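Local structure of type-2Ba cytolytic delta-endotoxin (Bacillus thuringiensis serovar israelensis, 2RCI) at residues Ala152-Ala157 with Ala186-Gln191. The protein probably kills the larvae of dipteran insects by forming pores in the epithelial cell membrane of their midgut. Sequence-based numbering, arbitrary orientation.
Sequences AILPIA and ALTVVQ
The flat peptide groups flanking Ile153 and Val189 pair through two hydrogen bonds, each donor N lying in the plane of the carbonyl it meets. They form a hydrogen-bonded antiparallel pair in the central sheet of the Cyt toxin alpha/beta fold, which has helix layers on both sides. Ile153 N gives a bond of 2.8 Å to Val189 O. Val189 N returns one of 2.9 Å to Ile153 O.

On one face of the sheet, Ile153 CB packs 3.7 Å from Val189 CG1. Phe31 of helix 21-31 touches both side chains. The other face carries Ala152, Leu154, Ile156, Ala186, Thr188 and Val190. Here Ala152 CB meets Val190 CG1 at 3.9 Å, and Leu91 lies against both residues. Thr188 OG1 turns to Val88 O for its hydrogen bond, while Leu154 CD1 rests beside it. Ala186 CB touches both Leu154 CD1 and Ile156 CG1, at 4.1 Å from each.

Pro155 interrupts the ladder because its nitrogen carries no hydrogen. Its carbonyl still accepts a weak bond, 3.4 Å from Leu187 N. Leu187 CG sits between its own backbone N and carbonyl carbon (chi1 73°), and CD1 reaches the proline ring. Leu187 O meets carbon instead of an N-H: Leu154 CA points a C-H at it (160° at the hydrogen), and Pro155 CD and Leu154 CD1 each press to 3.1 Å from that oxygen.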
# COMPACT_ATOMS: atom_id res chain seq x y z
N ALA A 152 -13.56 -1.92 4.99
CA ALA A 152 -12.61 -0.85 4.75
C ALA A 152 -11.70 -1.26 3.58
O ALA A 152 -11.24 -2.40 3.49
CB ALA A 152 -11.80 -0.54 6.01
N ILE A 153 -11.45 -0.31 2.69
CA ILE A 153 -10.58 -0.49 1.54
C ILE A 153 -9.46 0.55 1.66
O ILE A 153 -9.72 1.76 1.81
CB ILE A 153 -11.35 -0.26 0.22
CG1 ILE A 153 -12.57 -1.18 0.11
CG2 ILE A 153 -10.43 -0.45 -0.99
CD1 ILE A 153 -12.27 -2.71 0.12
N LEU A 154 -8.23 0.07 1.64
CA LEU A 154 -7.05 0.91 1.82
C LEU A 154 -6.04 0.69 0.67
O LEU A 154 -5.20 -0.23 0.75
CB LEU A 154 -6.42 0.61 3.19
CG LEU A 154 -5.08 1.27 3.60
CD1 LEU A 154 -4.97 2.74 3.20
CD2 LEU A 154 -4.92 1.11 5.14
N PRO A 155 -6.18 1.46 -0.43
CA PRO A 155 -5.16 1.48 -1.49
C PRO A 155 -3.97 2.27 -0.98
O PRO A 155 -4.15 3.34 -0.39
CB PRO A 155 -5.84 2.27 -2.62
CG PRO A 155 -7.30 2.25 -2.28
CD PRO A 155 -7.34 2.30 -0.80
N ILE A 156 -2.78 1.72 -1.18
CA ILE A 156 -1.54 2.41 -0.79
C ILE A 156 -0.57 2.39 -1.95
O ILE A 156 -0.30 1.31 -2.48
CB ILE A 156 -0.84 1.74 0.40
CG1 ILE A 156 -1.75 1.61 1.61
CG2 ILE A 156 0.47 2.52 0.74
CD1 ILE A 156 -1.17 0.78 2.72
N ALA A 157 -0.04 3.55 -2.36
CA ALA A 157 1.06 3.59 -3.34
C ALA A 157 2.31 4.25 -2.76
O ALA A 157 2.22 5.29 -2.10
CB ALA A 157 0.64 4.31 -4.62
N ALA A 186 -2.21 7.40 0.06
CA ALA A 186 -3.11 6.38 0.57
C ALA A 186 -4.44 7.01 0.99
O ALA A 186 -4.51 8.21 1.33
CB ALA A 186 -2.46 5.66 1.76
N LEU A 187 -5.50 6.21 0.96
CA LEU A 187 -6.75 6.62 1.57
C LEU A 187 -7.44 5.39 2.14
O LEU A 187 -7.23 4.28 1.64
CB LEU A 187 -7.66 7.32 0.55
CG LEU A 187 -8.37 6.52 -0.58
CD1 LEU A 187 -9.49 5.62 -0.08
CD2 LEU A 187 -8.99 7.50 -1.58
N THR A 188 -8.25 5.58 3.18
CA THR A 188 -9.11 4.50 3.65
C THR A 188 -10.53 4.92 3.39
O THR A 188 -10.94 6.01 3.82
CB THR A 188 -8.94 4.24 5.16
OG1 THR A 188 -7.55 4.02 5.46
CG2 THR A 188 -9.72 3.02 5.55
N VAL A 189 -11.28 4.07 2.68
CA VAL A 189 -12.71 4.28 2.48
C VAL A 189 -13.49 3.12 3.12
O VAL A 189 -13.14 1.93 2.93
CB VAL A 189 -13.05 4.47 0.97
CG1 VAL A 189 -12.69 3.23 0.17
CG2 VAL A 189 -14.57 4.79 0.78
N VAL A 190 -14.51 3.45 3.90
CA VAL A 190 -15.38 2.42 4.43
C VAL A 190 -16.72 2.47 3.68
O VAL A 190 -17.22 3.56 3.37
CB VAL A 190 -15.58 2.54 5.96
CG1 VAL A 190 -14.23 2.39 6.68
CG2 VAL A 190 -16.25 3.90 6.35
N GLN A 191 -17.25 1.30 3.35
CA GLN A 191 -18.56 1.18 2.72
C GLN A 191 -19.39 0.20 3.53
O GLN A 191 -18.86 -0.83 4.02
CB GLN A 191 -18.44 0.68 1.27
CG GLN A 191 -19.79 0.55 0.51
CD GLN A 191 -19.58 0.14 -0.95
OE1 GLN A 191 -19.13 -0.98 -1.22
NE2 GLN A 191 -19.92 1.03 -1.88